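Local coordinates for gram-negative insecticidal protein (Chromobacterium piscinae, PDB 6FBM) that is an insecticidal toxin of the MACPF and beta-tripod families, and probably acts on insect cells by forming membrane pores, as many MACPF relatives do, at residues A[355-360]-A[420-425]; A[390-395]-A[406-411]. All coordinates share one frame; numbering follows the deposited sequence.

Contact 1: A[355-360]-A[420-425]; sequences VGQFGQ and DVMMLA
Gln357 reaches over to segment 420-425 and lays its carboxamide against Val421 and Met422. Beyond CG the chain runs extended (chi2 174°), which carries CD forward to the backbone of Val421 and Met422. There OE1 accepts a hydrogen bond from Met422 N at 2.7 Å; the N-H points well at the oxygen (161°), although the donor stands 36° above the carbonyl plane. On the other side of the amide, NE2 gives a weak bond to Met422 O at 3.4 Å, and water 1, also weakly held by NE2, lies 3.1 Å from Met422 O. The amide thus meets both the N-H and the carbonyl of Met422, the first firmly and the second weakly. Val421, whose side chain crosses that of Gln357 at about a right angle, sets CG1 3.5 Å from NE2. Nearer the backbone, water 2 bridges Gln357 O and Asp420 O, 2.7 Å from Asp420 O. A further bond from NE2 to Asn345 ties the amide to strand 342-346 of the neighbouring three-stranded sheet. In this buried setting, one neutral side chain and two waters supply polar partners between segments that form no direct backbone hydrogen bond with each other.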
loop_
_atom_site.group_PDB
_atom_site.type_symbol
_atom_site.label_atom_id
_atom_site.label_comp_id
_atom_site.label_asym_id
_atom_site.label_seq_id
_atom_site.Cartn_x
_atom_site.Cartn_y
_atom_site.Cartn_z
ATOM N N VAL A 355 -39.783 7.006 -56.668
ATOM C CA VAL A 355 -39.707 8.475 -56.653
ATOM C C VAL A 355 -40.704 9.180 -57.582
ATOM O O VAL A 355 -40.873 10.408 -57.494
ATOM C CB VAL A 355 -38.293 8.955 -56.971
ATOM C CG1 VAL A 355 -37.359 8.491 -55.869
ATOM C CG2 VAL A 355 -37.821 8.469 -58.331
ATOM N N GLY A 356 -41.378 8.414 -58.453
ATOM C CA GLY A 356 -42.308 8.982 -59.422
ATOM C C GLY A 356 -42.970 7.931 -60.268
ATOM O O GLY A 356 -42.534 6.780 -60.275
ATOM N N GLN A 357 -44.045 8.333 -60.947
ATOM C CA GLN A 357 -44.723 7.493 -61.946
ATOM C C GLN A 357 -44.092 7.661 -63.294
ATOM O O GLN A 357 -43.570 8.730 -63.610
ATOM C CB GLN A 357 -46.206 7.851 -62.088
ATOM C CG GLN A 357 -47.073 6.948 -61.265
ATOM C CD GLN A 357 -48.504 7.353 -61.263
ATOM O OE1 GLN A 357 -48.880 8.402 -61.786
ATOM N NE2 GLN A 357 -49.327 6.524 -60.660
ATOM N N PHE A 358 -44.177 6.605 -64.088
ATOM C CA PHE A 358 -43.929 6.733 -65.513
ATOM C C PHE A 358 -45.242 7.096 -66.214
ATOM O O PHE A 358 -46.278 6.475 -65.922
ATOM C CB PHE A 358 -43.343 5.452 -66.115
ATOM C CG PHE A 358 -42.866 5.644 -67.497
ATOM C CD1 PHE A 358 -41.599 6.163 -67.728
ATOM C CD2 PHE A 358 -43.700 5.415 -68.578
ATOM C CE1 PHE A 358 -41.150 6.417 -69.023
ATOM C CE2 PHE A 358 -43.258 5.656 -69.883
ATOM C CZ PHE A 358 -41.985 6.148 -70.092
ATOM N N GLY A 359 -45.194 8.077 -67.115
ATOM C CA GLY A 359 -46.389 8.522 -67.841
ATOM C C GLY A 359 -46.328 8.309 -69.343
ATOM O O GLY A 359 -45.263 8.436 -69.937
ATOM N N GLN A 360 -47.478 8.020 -69.953
ATOM C CA GLN A 360 -47.601 7.739 -71.390
ATOM C C GLN A 360 -48.808 8.425 -71.993
ATOM O O GLN A 360 -49.889 8.412 -71.393
ATOM C CB GLN A 360 -47.911 6.278 -71.589
ATOM C CG GLN A 360 -46.719 5.427 -71.850
ATOM C CD GLN A 360 -46.876 4.079 -71.236
ATOM O OE1 GLN A 360 -46.244 3.786 -70.231
ATOM N NE2 GLN A 360 -47.702 3.242 -71.846
ATOM N N ASP A 420 -44.592 13.443 -60.014
ATOM C CA ASP A 420 -45.968 13.406 -59.541
ATOM C C ASP A 420 -46.600 12.059 -59.810
ATOM O O ASP A 420 -46.049 11.234 -60.508
ATOM C CB ASP A 420 -46.778 14.536 -60.169
ATOM C CG ASP A 420 -46.320 15.905 -59.715
ATOM O OD1 ASP A 420 -45.741 16.029 -58.624
ATOM O OD2 ASP A 420 -46.536 16.875 -60.456
ATOM N N VAL A 421 -47.774 11.886 -59.232
ATOM C CA VAL A 421 -48.549 10.666 -59.315
ATOM C C VAL A 421 -49.960 11.022 -59.730
ATOM O O VAL A 421 -50.611 11.855 -59.087
ATOM C CB VAL A 421 -48.610 9.995 -57.940
ATOM C CG1 VAL A 421 -49.528 8.793 -57.974
ATOM C CG2 VAL A 421 -47.204 9.618 -57.479
ATOM N N MET A 422 -50.429 10.409 -60.801
ATOM C CA MET A 422 -51.799 10.582 -61.246
ATOM C C MET A 422 -52.640 9.524 -60.586
ATOM O O MET A 422 -52.203 8.396 -60.430
ATOM C CB MET A 422 -51.915 10.406 -62.755
ATOM C CG MET A 422 -51.114 11.394 -63.559
ATOM S SD MET A 422 -51.538 13.102 -63.285
ATOM C CE MET A 422 -53.241 13.158 -63.781
ATOM N N MET A 423 -53.856 9.918 -60.232
ATOM C CA MET A 423 -54.889 9.027 -59.737
ATOM C C MET A 423 -56.054 9.174 -60.705
ATOM O O MET A 423 -56.669 10.239 -60.774
ATOM C CB MET A 423 -55.301 9.413 -58.310
ATOM C CG MET A 423 -54.185 9.272 -57.276
ATOM S SD MET A 423 -53.574 7.593 -57.034
ATOM C CE MET A 423 -54.911 6.836 -56.111
ATOM N N LEU A 424 -56.340 8.107 -61.441
ATOM C CA LEU A 424 -57.198 8.157 -62.616
ATOM C C LEU A 424 -58.359 7.163 -62.485
ATOM O O LEU A 424 -58.149 5.983 -62.184
ATOM C CB LEU A 424 -56.392 7.848 -63.871
ATOM C CG LEU A 424 -55.170 8.738 -64.142
ATOM C CD1 LEU A 424 -54.311 8.161 -65.260
ATOM C CD2 LEU A 424 -55.537 10.161 -64.490
ATOM N N ALA A 425 -59.580 7.679 -62.666
ATOM C CA ALA A 425 -60.805 6.902 -62.740
ATOM C C ALA A 425 -61.168 6.371 -61.367
ATOM O O ALA A 425 -61.468 5.183 -61.202
ATOM C CB ALA A 425 -60.690 5.784 -63.768
HETATM O O HOH W 1 -51.901 5.358 -59.705
HETATM O O HOH W 2 -43.719 11.200 -61.949
#

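Contact 2: A[390-395]-A[406-411]; sequences QRVWDD and CWRAIP
A classic beta bulge interrupts the antiparallel pairing of 390-395 with 406-411, in a small antiparallel sheet of the C-terminal region of the toxin, where Val392 and Trp393 both face Cys406. Cys406 O accepts Val392 N at 2.9 Å and, weakly, Trp393 N, while Cys406 N returns a bond to Trp393 O. Next to the bulge Arg391 and Trp407 form a non-hydrogen-bonded pair, and beyond it Gln390 and Arg408 a hydrogen-bonded one, with Arg408 N reaching Gln390 O at 2.7 Å. The chain turns a corner at Val392, and its side chain leans on the neighbouring strand: CB meets Cys406 SG at 3.9 Å, and CG2 packs closely on Arg408 CG, 3.4 Å away, and lies over one face of the guanidinium. The strongest polar partner of Arg408 is Asp420. Trp393 brings CE3 of its ring edge to Cys406 N, and its NE1 is hydrogen-bonded to Lys465 O. At the other end Ile410 CD1 touches Gln390 CB at 4.0 Å. On the face carrying Arg391 and Trp407, the two side chains run side by side and point the same way. Arg391 CG, set beside its own backbone N (chi1 -73°), makes a CH-pi contact over the indole, 3.5 Å from the centroid of the Trp407 six-membered ring, while Arg391 NE comes to 3.6 Å from Trp407 CZ2.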
loop_
_atom_site.group_PDB
_atom_site.type_symbol
_atom_site.label_atom_id
_atom_site.label_comp_id
_atom_site.label_asym_id
_atom_site.label_seq_id
_atom_site.Cartn_x
_atom_site.Cartn_y
_atom_site.Cartn_z
ATOM N N GLN A 390 -50.540 16.731 -51.937
ATOM C CA GLN A 390 -51.452 17.772 -52.379
ATOM C C GLN A 390 -51.762 17.678 -53.871
ATOM O O GLN A 390 -51.020 17.062 -54.636
ATOM C CB GLN A 390 -50.862 19.151 -52.058
ATOM C CG GLN A 390 -49.810 19.707 -53.014
ATOM C CD GLN A 390 -49.071 20.884 -52.456
ATOM O OE1 GLN A 390 -49.574 21.567 -51.548
ATOM N NE2 GLN A 390 -47.859 21.132 -52.981
ATOM N N ARG A 391 -52.852 18.322 -54.261
ATOM C CA ARG A 391 -53.341 18.258 -55.616
ATOM C C ARG A 391 -52.782 19.367 -56.476
ATOM O O ARG A 391 -52.928 20.527 -56.163
ATOM C CB ARG A 391 -54.848 18.330 -55.656
ATOM C CG ARG A 391 -55.530 17.079 -55.187
ATOM C CD ARG A 391 -56.903 16.906 -55.851
ATOM N NE ARG A 391 -57.912 16.473 -54.892
ATOM C CZ ARG A 391 -58.505 17.267 -54.006
ATOM N NH1 ARG A 391 -58.197 18.555 -53.915
ATOM N NH2 ARG A 391 -59.403 16.764 -53.172
ATOM N N VAL A 392 -52.147 18.978 -57.569
ATOM C CA VAL A 392 -51.771 19.910 -58.586
ATOM C C VAL A 392 -53.040 20.233 -59.395
ATOM O O VAL A 392 -53.203 21.360 -59.860
ATOM C CB VAL A 392 -50.666 19.324 -59.495
ATOM C CG1 VAL A 392 -50.254 20.316 -60.576
ATOM C CG2 VAL A 392 -49.452 18.999 -58.683
ATOM N N TRP A 393 -53.913 19.230 -59.540
ATOM C CA TRP A 393 -55.061 19.306 -60.434
ATOM C C TRP A 393 -56.054 18.208 -60.126
ATOM O O TRP A 393 -55.666 17.118 -59.735
ATOM C CB TRP A 393 -54.581 19.119 -61.869
ATOM C CG TRP A 393 -55.652 18.934 -62.894
ATOM C CD1 TRP A 393 -56.318 19.915 -63.570
ATOM C CD2 TRP A 393 -56.182 17.687 -63.373
ATOM N NE1 TRP A 393 -57.235 19.361 -64.432
ATOM C CE2 TRP A 393 -57.174 17.997 -64.334
ATOM C CE3 TRP A 393 -55.925 16.350 -63.083
ATOM C CZ2 TRP A 393 -57.901 17.014 -65.000
ATOM C CZ3 TRP A 393 -56.651 15.377 -63.746
ATOM C CH2 TRP A 393 -57.624 15.713 -64.691
ATOM N N ASP A 394 -57.331 18.512 -60.340
ATOM C CA ASP A 394 -58.381 17.498 -60.425
ATOM C C ASP A 394 -59.385 17.837 -61.530
ATOM O O ASP A 394 -59.310 18.915 -62.109
ATOM C CB ASP A 394 -59.067 17.299 -59.057
ATOM C CG ASP A 394 -59.551 18.583 -58.442
ATOM O OD1 ASP A 394 -60.560 19.124 -58.890
ATOM O OD2 ASP A 394 -58.930 19.050 -57.487
ATOM N N ASP A 395 -60.318 16.907 -61.804
ATOM C CA ASP A 395 -61.323 17.042 -62.887
ATOM C C ASP A 395 -62.650 17.678 -62.450
ATOM O O ASP A 395 -63.671 17.483 -63.118
ATOM C CB ASP A 395 -61.584 15.689 -63.565
ATOM C CG ASP A 395 -62.600 14.821 -62.814
ATOM O OD1 ASP A 395 -62.520 14.726 -61.568
ATOM O OD2 ASP A 395 -63.499 14.243 -63.469
ATOM N N CYS A 406 -54.017 14.864 -60.372
ATOM C CA CYS A 406 -52.566 14.841 -60.345
ATOM C C CYS A 406 -52.153 15.220 -58.931
ATOM O O CYS A 406 -52.556 16.277 -58.438
ATOM C CB CYS A 406 -52.020 15.850 -61.321
ATOM S SG CYS A 406 -50.237 15.885 -61.347
ATOM N N TRP A 407 -51.366 14.358 -58.278
ATOM C CA TRP A 407 -50.916 14.631 -56.916
ATOM C C TRP A 407 -49.409 14.854 -56.839
ATOM O O TRP A 407 -48.659 14.289 -57.636
ATOM C CB TRP A 407 -51.290 13.505 -55.988
ATOM C CG TRP A 407 -52.735 13.330 -55.761
ATOM C CD1 TRP A 407 -53.609 12.649 -56.560
ATOM C CD2 TRP A 407 -53.487 13.782 -54.640
ATOM N NE1 TRP A 407 -54.860 12.665 -56.018
ATOM C CE2 TRP A 407 -54.813 13.363 -54.834
ATOM C CE3 TRP A 407 -53.170 14.511 -53.485
ATOM C CZ2 TRP A 407 -55.829 13.644 -53.913
ATOM C CZ3 TRP A 407 -54.184 14.791 -52.572
ATOM C CH2 TRP A 407 -55.491 14.362 -52.799
ATOM N N ARG A 408 -48.994 15.682 -55.871
ATOM C CA ARG A 408 -47.586 15.929 -55.563
ATOM C C ARG A 408 -47.287 15.447 -54.201
ATOM O O ARG A 408 -48.068 15.699 -53.260
ATOM C CB ARG A 408 -47.284 17.397 -55.414
ATOM C CG ARG A 408 -46.841 18.061 -56.657
ATOM C CD ARG A 408 -45.492 18.710 -56.550
ATOM N NE ARG A 408 -45.599 19.989 -57.232
ATOM C CZ ARG A 408 -45.714 20.177 -58.549
ATOM N NH1 ARG A 408 -45.815 21.420 -58.976
ATOM N NH2 ARG A 408 -45.689 19.181 -59.443
ATOM N N ALA A 409 -46.123 14.839 -54.055
ATOM C CA ALA A 409 -45.632 14.565 -52.735
ATOM C C ALA A 409 -45.278 15.903 -52.089
ATOM O O ALA A 409 -44.661 16.768 -52.710
ATOM C CB ALA A 409 -44.424 13.651 -52.803
ATOM N N ILE A 410 -45.740 16.088 -50.867
ATOM C CA ILE A 410 -45.268 17.160 -50.026
ATOM C C ILE A 410 -44.037 16.596 -49.317
ATOM O O ILE A 410 -44.168 15.674 -48.503
ATOM C CB ILE A 410 -46.321 17.628 -48.996
ATOM C CG1 ILE A 410 -47.615 18.044 -49.680
ATOM C CG2 ILE A 410 -45.776 18.815 -48.206
ATOM C CD1 ILE A 410 -48.795 18.158 -48.734
ATOM N N PRO A 411 -42.845 17.119 -49.640
ATOM C CA PRO A 411 -41.658 16.561 -48.995
ATOM C C PRO A 411 -41.478 17.080 -47.579
ATOM O O PRO A 411 -41.858 18.234 -47.283
ATOM C CB PRO A 411 -40.502 17.058 -49.868
ATOM C CG PRO A 411 -41.117 17.875 -50.970
ATOM C CD PRO A 411 -42.500 18.234 -50.532
#

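Strand 421-426 lies beside strand 403-410 in one sheet, so contact 1 and contact 2, their centres 10 Å apart, share that sheet; a probable hydrogen bond between Trp407 N and Val421 O, 2.7 Å apart, joins the two strands. Contact 2 works within it, by backbone pairing between adjacent strands, and is only partly buried, with Gln390 and Arg391 exposed. Contact 1 is wholly buried and links the sheet to the chain leading into strand 358-360 of another sheet, through a side-chain amide and waters. Side chains meet too: Asp420 OD2 forms a salt bridge with Arg408 NH2 at 2.7 Å and also accepts from Gly485 N, while Met422 SD packs on Cys406 CB at 3.4 Å.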